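Local coordinates for AbiEi antitoxin C-terminal domain-containing protein (Mycobacterium tuberculosis, PDB 1ZEL), which is of unknown function but probably binds DNA through a winged-helix region and carries an AbiEi antitoxin C-terminal domain, at residues F197-D209 and D285-K297. Residues are numbered along the deposited sequence; the frame is centred on the assembly and turned at random. Where two conformers were deposited one is given.
Sequences FGPWADLVPHLDD and DELVVPLLRVIGK. With NA (sodium ion), chain C.
Leu287 sets one methyl over the six-membered ring of the Trp200 indole: CD2 stands 3.7 Å from its centroid and 12° off the ring normal, a CH-pi contact. Phe197 lies against the opposite indole face with CD2 offset toward the rim, so the ring is held between the two residues, while NE1 donates to the carbonyl oxygen of Pro194. The Leu287 branch reaches the ring because CG is anti to the backbone N (chi1 173°), and the Trp200 and Leu287 side chains cross at nearly a right angle. Next to it, Leu291 CD1 presses on Trp200 CB at 3.4 Å, and Val204 CG1 lies at the indole edge, in the ring plane. Val288 turns its two methyls to different partners: CG2 approaches Trp200 obliquely, while CG1 meets Leu207 CD1 tip to tip at 3.7 Å. Leu237 of helix 228-240 touches both Val288 and Leu207 at this buried end. The arrangement joins the short helical turns of 197-209, within the AbiEi antitoxin C-terminal family region, to the C-terminal helix 288-296. Asp285 precedes that helix: OD1 accepts from Leu287 N in an Asx turn and from Val288 N as well, the pair of bonds forming an Asx motif, and OD2 takes Val289 N at 2.8 Å in an almost straight bond (176°). Toward the chain end the packing thins and opens to solvent. There Ile295, itself exposed, brings CD1 to 3.8 Å from Val204 CG2 and 4.1 Å from Pro205 CG, and the Ala201 backbone O also lies near CD1. Leu292 CD2 also reaches Val204 CG2, at 3.9 Å. Beyond the apolar seam, Asp209 binds the sodium ion through its carbonyl O and OD1, the latter at 2.2 Å, and Asp213 supplies a further ligand.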
ATOM      1  N   PHE A 197      -5.450   3.853   9.404  1.00 20.99           N
ATOM      2  CA  PHE A 197      -4.232   4.573   9.047  1.00 22.01           C
ATOM      3  C   PHE A 197      -3.349   4.748  10.279  1.00 22.52           C
ATOM      4  O   PHE A 197      -3.824   5.165  11.341  1.00 23.63           O
ATOM      5  CB  PHE A 197      -4.589   5.919   8.422  1.00 20.27           C
ATOM      6  CG  PHE A 197      -3.402   6.683   7.913  1.00 21.60           C
ATOM      7  CD1 PHE A 197      -2.903   6.470   6.625  1.00 21.50           C
ATOM      8  CD2 PHE A 197      -2.825   7.666   8.693  1.00 17.40           C
ATOM      9  CE1 PHE A 197      -1.807   7.221   6.146  1.00 21.31           C
ATOM     10  CE2 PHE A 197      -1.733   8.405   8.237  1.00 21.97           C
ATOM     11  CZ  PHE A 197      -1.230   8.197   6.967  1.00 19.66           C
ATOM     12  N   GLY A 198      -2.070   4.415  10.150  1.00 23.34           N
ATOM     13  CA  GLY A 198      -1.169   4.413  11.314  1.00 23.10           C
ATOM     14  C   GLY A 198      -0.466   5.731  11.631  1.00 22.90           C
ATOM     15  O   GLY A 198      -0.687   6.320  12.692  1.00 22.07           O
ATOM     16  N   PRO A 199       0.389   6.215  10.713  1.00 22.79           N
ATOM     17  CA  PRO A 199       1.229   7.379  11.072  1.00 22.78           C
ATOM     18  C   PRO A 199       0.546   8.760  10.951  1.00 22.53           C
ATOM     19  O   PRO A 199       1.004   9.643  10.211  1.00 23.09           O
ATOM     20  CB  PRO A 199       2.427   7.232  10.132  1.00 22.37           C
ATOM     21  CG  PRO A 199       1.831   6.578   8.876  1.00 24.25           C
ATOM     22  CD  PRO A 199       0.673   5.712   9.348  1.00 22.63           C
ATOM     23  N   TRP A 200      -0.538   8.954  11.703  1.00 21.55           N
ATOM     24  CA  TRP A 200      -1.235  10.247  11.696  1.00 21.17           C
ATOM     25  C   TRP A 200      -0.326  11.433  12.003  1.00 20.82           C
ATOM     26  O   TRP A 200      -0.404  12.459  11.331  1.00 21.28           O
ATOM     27  CB  TRP A 200      -2.430  10.228  12.659  1.00 21.14           C
ATOM     28  CG  TRP A 200      -3.630   9.587  12.048  1.00 18.36           C
ATOM     29  CD1 TRP A 200      -4.023   8.298  12.197  1.00 18.27           C
ATOM     30  CD2 TRP A 200      -4.551  10.194  11.142  1.00 16.96           C
ATOM     31  NE1 TRP A 200      -5.161   8.065  11.468  1.00 20.92           N
ATOM     32  CE2 TRP A 200      -5.512   9.218  10.814  1.00 18.53           C
ATOM     33  CE3 TRP A 200      -4.680  11.475  10.609  1.00 15.40           C
ATOM     34  CZ2 TRP A 200      -6.586   9.475   9.946  1.00 19.24           C
ATOM     35  CZ3 TRP A 200      -5.743  11.734   9.748  1.00 19.72           C
ATOM     36  CH2 TRP A 200      -6.690  10.737   9.438  1.00 19.16           C
ATOM     37  N   ALA A 201       0.538  11.296  12.997  1.00 21.29           N
ATOM     38  CA  ALA A 201       1.436  12.408  13.370  1.00 22.99           C
ATOM     39  C   ALA A 201       2.377  12.753  12.225  1.00 23.50           C
ATOM     40  O   ALA A 201       2.767  13.899  12.063  1.00 23.52           O
ATOM     41  CB  ALA A 201       2.225  12.098  14.657  1.00 22.97           C
ATOM     42  N   ASP A 202       2.729  11.751  11.425  1.00 23.92           N
ATOM     43  CA  ASP A 202       3.587  11.921  10.258  0.50 24.39           C
ATOM     44  C   ASP A 202       2.817  12.592   9.103  1.00 24.27           C
ATOM     45  O   ASP A 202       3.399  13.277   8.258  1.00 25.30           O
ATOM     46  CB  ASP A 202       4.076  10.536   9.828  0.50 24.71           C
ATOM     47  CG  ASP A 202       5.514  10.527   9.368  0.50 25.78           C
ATOM     48  OD1 ASP A 202       5.747  10.068   8.247  0.50 30.10           O
ATOM     49  OD2 ASP A 202       6.414  10.940  10.131  0.50 32.12           O
ATOM     50  N   LEU A 203       1.509  12.371   9.060  1.00 23.41           N
ATOM     51  CA  LEU A 203       0.693  12.902   7.965  1.00 23.24           C
ATOM     52  C   LEU A 203       0.224  14.334   8.240  1.00 23.63           C
ATOM     53  O   LEU A 203       0.267  15.180   7.353  1.00 23.74           O
ATOM     54  CB  LEU A 203      -0.528  12.010   7.720  1.00 22.61           C
ATOM     55  CG  LEU A 203      -1.575  12.540   6.722  1.00 22.74           C
ATOM     56  CD1 LEU A 203      -1.021  12.520   5.287  1.00 25.60           C
ATOM     57  CD2 LEU A 203      -2.828  11.728   6.816  1.00 26.51           C
ATOM     58  N   VAL A 204      -0.227  14.592   9.467  1.00 24.41           N
ATOM     59  CA  VAL A 204      -1.004  15.810   9.742  1.00 25.35           C
ATOM     60  C   VAL A 204      -0.296  17.127   9.416  1.00 25.92           C
ATOM     61  O   VAL A 204      -0.982  18.087   9.088  1.00 25.71           O
ATOM     62  CB  VAL A 204      -1.676  15.854  11.148  1.00 25.85           C
ATOM     63  CG1 VAL A 204      -2.797  14.824  11.225  1.00 24.39           C
ATOM     64  CG2 VAL A 204      -0.660  15.643  12.290  1.00 26.92           C
ATOM     65  N   PRO A 205       1.053  17.190   9.503  1.00 26.81           N
ATOM     66  CA  PRO A 205       1.713  18.437   9.077  1.00 27.23           C
ATOM     67  C   PRO A 205       1.594  18.714   7.583  1.00 27.12           C
ATOM     68  O   PRO A 205       1.828  19.846   7.152  1.00 27.02           O
ATOM     69  CB  PRO A 205       3.186  18.181   9.422  1.00 28.30           C
ATOM     70  CG  PRO A 205       3.124  17.164  10.521  1.00 28.44           C
ATOM     71  CD  PRO A 205       2.052  16.236  10.023  1.00 27.52           C
ATOM     72  N   HIS A 206       1.234  17.695   6.804  1.00 26.36           N
ATOM     73  CA  HIS A 206       1.187  17.788   5.333  1.00 25.58           C
ATOM     74  C   HIS A 206      -0.219  17.708   4.747  1.00 24.09           C
ATOM     75  O   HIS A 206      -0.371  17.402   3.578  1.00 23.16           O
ATOM     76  CB  HIS A 206       2.080  16.703   4.699  1.00 26.59           C
ATOM     77  CG  HIS A 206       3.436  16.619   5.333  1.00 28.91           C
ATOM     78  ND1 HIS A 206       4.242  17.725   5.500  1.00 39.98           N
ATOM     79  CD2 HIS A 206       4.106  15.580   5.878  1.00 30.41           C
ATOM     80  CE1 HIS A 206       5.355  17.366   6.113  1.00 39.01           C
ATOM     81  NE2 HIS A 206       5.302  16.067   6.344  1.00 35.27           N
ATOM     82  N   LEU A 207      -1.244  17.975   5.555  1.00 23.06           N
ATOM     83  CA  LEU A 207      -2.615  18.017   5.043  1.00 22.25           C
ATOM     84  C   LEU A 207      -2.800  19.067   3.968  1.00 21.61           C
ATOM     85  O   LEU A 207      -3.567  18.851   3.044  1.00 21.41           O
ATOM     86  CB  LEU A 207      -3.637  18.253   6.173  1.00 22.86           C
ATOM     87  CG  LEU A 207      -3.818  17.101   7.155  1.00 22.84           C
ATOM     88  CD1 LEU A 207      -4.856  17.492   8.172  1.00 23.21           C
ATOM     89  CD2 LEU A 207      -4.271  15.824   6.386  1.00 26.27           C
ATOM     90  N   ASP A 208      -2.136  20.221   4.083  1.00 21.08           N
ATOM     91  CA  ASP A 208      -2.287  21.249   3.033  1.00 21.10           C
ATOM     92  C   ASP A 208      -1.872  20.681   1.656  1.00 20.72           C
ATOM     93  O   ASP A 208      -2.580  20.849   0.628  1.00 19.58           O
ATOM     94  CB  ASP A 208      -1.474  22.507   3.366  1.00 20.89           C
ATOM     95  CG  ASP A 208       0.003  22.216   3.723  1.00 24.09           C
ATOM     96  OD1 ASP A 208       0.492  21.053   3.746  1.00 23.57           O
ATOM     97  OD2 ASP A 208       0.702  23.197   4.006  1.00 24.44           O
ATOM     98  N   ASP A 209      -0.752  19.956   1.676  1.00 19.81           N
ATOM     99  CA  ASP A 209      -0.184  19.329   0.490  1.00 20.85           C
ATOM    100  C   ASP A 209      -1.185  18.318  -0.086  1.00 20.67           C
ATOM    101  O   ASP A 209      -1.446  18.313  -1.285  1.00 21.20           O
ATOM    102  CB  ASP A 209       1.139  18.642   0.869  1.00 20.40           C
ATOM    103  CG  ASP A 209       2.015  18.291  -0.341  1.00 26.20           C
ATOM    104  OD1 ASP A 209       1.588  18.472  -1.509  1.00 22.54           O
ATOM    105  OD2 ASP A 209       3.160  17.846  -0.107  1.00 28.49           O
ATOM    106  N   ASP A 285     -12.972  16.896  17.077  1.00 25.42           N
ATOM    107  CA  ASP A 285     -11.671  16.454  16.611  1.00 26.22           C
ATOM    108  C   ASP A 285     -10.777  16.084  17.794  1.00 26.66           C
ATOM    109  O   ASP A 285     -10.329  16.953  18.528  1.00 26.26           O
ATOM    110  CB  ASP A 285     -11.016  17.548  15.746  1.00 26.15           C
ATOM    111  CG  ASP A 285      -9.635  17.146  15.214  1.00 28.06           C
ATOM    112  OD1 ASP A 285      -9.328  15.941  15.179  1.00 29.73           O
ATOM    113  OD2 ASP A 285      -8.848  18.047  14.834  1.00 31.83           O
ATOM    114  N   GLU A 286     -10.520  14.785  17.953  1.00 27.34           N
ATOM    115  CA  GLU A 286      -9.641  14.280  19.006  1.00 28.00           C
ATOM    116  C   GLU A 286      -8.288  13.863  18.453  1.00 28.33           C
ATOM    117  O   GLU A 286      -7.416  13.350  19.176  1.00 28.93           O
ATOM    118  CB  GLU A 286     -10.320  13.115  19.715  1.00 27.99           C
ATOM    119  CG  GLU A 286     -11.658  13.517  20.280  1.00 29.82           C
ATOM    120  CD  GLU A 286     -12.408  12.405  20.974  1.00 36.06           C
ATOM    121  OE1 GLU A 286     -11.968  11.232  20.925  1.00 35.18           O
ATOM    122  OE2 GLU A 286     -13.453  12.719  21.585  1.00 34.34           O
ATOM    123  N   LEU A 287      -8.082  14.152  17.176  1.00 28.07           N
ATOM    124  CA  LEU A 287      -6.947  13.601  16.462  1.00 27.85           C
ATOM    125  C   LEU A 287      -6.083  14.615  15.724  1.00 27.85           C
ATOM    126  O   LEU A 287      -4.905  14.720  16.003  1.00 28.46           O
ATOM    127  CB  LEU A 287      -7.424  12.512  15.499  1.00 27.84           C
ATOM    128  CG  LEU A 287      -6.439  11.874  14.514  1.00 29.37           C
ATOM    129  CD1 LEU A 287      -5.411  11.055  15.254  1.00 34.18           C
ATOM    130  CD2 LEU A 287      -7.258  10.992  13.592  1.00 28.41           C
ATOM    131  N   VAL A 288      -6.656  15.319  14.758  1.00 27.81           N
ATOM    132  CA  VAL A 288      -5.861  16.124  13.848  1.00 28.75           C
ATOM    133  C   VAL A 288      -5.212  17.300  14.592  1.00 30.30           C
ATOM    134  O   VAL A 288      -3.981  17.354  14.708  1.00 30.42           O
ATOM    135  CB  VAL A 288      -6.681  16.556  12.620  1.00 28.89           C
ATOM    136  CG1 VAL A 288      -5.911  17.554  11.755  1.00 30.62           C
ATOM    137  CG2 VAL A 288      -7.047  15.311  11.776  1.00 27.23           C
ATOM    138  N   VAL A 289      -6.030  18.200  15.140  1.00 31.30           N
ATOM    139  CA  VAL A 289      -5.503  19.346  15.916  1.00 31.79           C
ATOM    140  C   VAL A 289      -4.731  18.920  17.194  1.00 31.98           C
ATOM    141  O   VAL A 289      -3.606  19.378  17.424  1.00 32.26           O
ATOM    142  CB  VAL A 289      -6.590  20.437  16.136  1.00 31.98           C
ATOM    143  CG1 VAL A 289      -6.016  21.655  16.853  1.00 34.30           C
ATOM    144  CG2 VAL A 289      -7.138  20.876  14.792  1.00 32.55           C
ATOM    145  N   PRO A 290      -5.280  17.987  17.986  1.00 32.74           N
ATOM    146  CA  PRO A 290      -4.497  17.465  19.121  1.00 33.33           C
ATOM    147  C   PRO A 290      -3.094  16.906  18.790  1.00 34.16           C
ATOM    148  O   PRO A 290      -2.159  17.112  19.581  1.00 33.79           O
ATOM    149  CB  PRO A 290      -5.392  16.348  19.667  1.00 33.57           C
ATOM    150  CG  PRO A 290      -6.755  16.772  19.281  1.00 33.09           C
ATOM    151  CD  PRO A 290      -6.617  17.367  17.931  1.00 32.02           C
ATOM    152  N   LEU A 291      -2.939  16.194  17.667  1.00 34.71           N
ATOM    153  CA  LEU A 291      -1.606  15.799  17.199  1.00 35.25           C
ATOM    154  C   LEU A 291      -0.752  16.991  16.803  1.00 36.07           C
ATOM    155  O   LEU A 291       0.428  17.023  17.136  1.00 35.59           O
ATOM    156  CB  LEU A 291      -1.650  14.838  16.007  1.00 34.64           C
ATOM    157  CG  LEU A 291      -2.002  13.392  16.329  1.00 36.46           C
ATOM    158  CD1 LEU A 291      -2.063  12.598  15.054  1.00 31.72           C
ATOM    159  CD2 LEU A 291      -1.021  12.752  17.324  1.00 38.31           C
ATOM    160  N   LEU A 292      -1.333  17.934  16.058  1.00 36.77           N
ATOM    161  CA  LEU A 292      -0.608  19.148  15.666  1.00 37.24           C
ATOM    162  C   LEU A 292      -0.120  19.922  16.889  1.00 38.71           C
ATOM    163  O   LEU A 292       0.957  20.530  16.875  1.00 38.55           O
ATOM    164  CB  LEU A 292      -1.494  20.038  14.806  1.00 37.23           C
ATOM    165  CG  LEU A 292      -1.722  19.495  13.403  1.00 34.20           C
ATOM    166  CD1 LEU A 292      -2.715  20.359  12.709  1.00 31.43           C
ATOM    167  CD2 LEU A 292      -0.384  19.480  12.643  1.00 36.99           C
ATOM    168  N   ARG A 293      -0.919  19.876  17.955  1.00 40.05           N
ATOM    169  CA  ARG A 293      -0.547  20.503  19.227  1.00 41.68           C
ATOM    170  C   ARG A 293       0.616  19.821  19.947  1.00 42.97           C
ATOM    171  O   ARG A 293       1.449  20.499  20.531  1.00 43.18           O
ATOM    172  CB  ARG A 293      -1.765  20.631  20.141  1.00 41.22           C
ATOM    173  CG  ARG A 293      -2.513  21.889  19.843  1.00 42.00           C
ATOM    174  CD  ARG A 293      -3.888  21.963  20.441  1.00 43.22           C
ATOM    175  NE  ARG A 293      -4.635  23.018  19.760  1.00 44.57           N
ATOM    176  CZ  ARG A 293      -5.901  23.342  19.996  1.00 42.94           C
ATOM    177  NH1 ARG A 293      -6.602  22.679  20.906  1.00 42.83           N
ATOM    178  NH2 ARG A 293      -6.464  24.329  19.302  1.00 38.27           N
ATOM    179  N   VAL A 294       0.669  18.490  19.903  1.00 44.75           N
ATOM    180  CA  VAL A 294       1.778  17.749  20.499  1.00 46.93           C
ATOM    181  C   VAL A 294       3.058  18.009  19.691  1.00 48.36           C
ATOM    182  O   VAL A 294       4.132  18.234  20.268  1.00 48.30           O
ATOM    183  CB  VAL A 294       1.485  16.223  20.595  1.00 47.04           C
ATOM    184  CG1 VAL A 294       2.667  15.480  21.225  1.00 47.75           C
ATOM    185  CG2 VAL A 294       0.206  15.956  21.397  1.00 47.50           C
ATOM    186  N   ILE A 295       2.918  17.998  18.361  1.00 49.65           N
ATOM    187  CA  ILE A 295       4.028  18.217  17.425  1.00 51.32           C
ATOM    188  C   ILE A 295       4.698  19.592  17.576  1.00 52.57           C
ATOM    189  O   ILE A 295       5.921  19.695  17.470  1.00 52.36           O
ATOM    190  CB  ILE A 295       3.582  17.989  15.948  1.00 51.24           C
ATOM    191  CG1 ILE A 295       3.117  16.547  15.749  1.00 49.88           C
ATOM    192  CG2 ILE A 295       4.715  18.304  14.952  1.00 51.92           C
ATOM    193  CD1 ILE A 295       2.308  16.354  14.503  1.00 44.15           C
ATOM    194  N   GLY A 296       3.895  20.632  17.811  1.00 54.29           N
ATOM    195  CA  GLY A 296       4.411  21.992  18.001  1.00 56.42           C
ATOM    196  C   GLY A 296       5.197  22.158  19.298  1.00 58.03           C
ATOM    197  O   GLY A 296       6.166  22.922  19.358  1.00 58.16           O
ATOM    198  N   LYS A 297       4.794  21.383  20.340  1.00 59.47           N
ATOM    199  CA  LYS A 297       5.457  21.421  21.645  1.00 60.74           C
ATOM    200  C   LYS A 297       6.827  20.730  21.576  1.00 61.36           C
ATOM    201  O   LYS A 297       7.799  21.212  22.150  1.00 61.79           O
ATOM    202  CB  LYS A 297       4.577  20.757  22.714  1.00 60.69           C
ATOM    203  CG  LYS A 297       3.359  21.598  23.097  1.00 62.09           C
ATOM    204  CD  LYS A 297       2.658  21.080  24.337  1.00 65.38           C
TER
HETATM  205 NA    NA C 401       0.160  18.725  -3.226  1.00 22.38          NA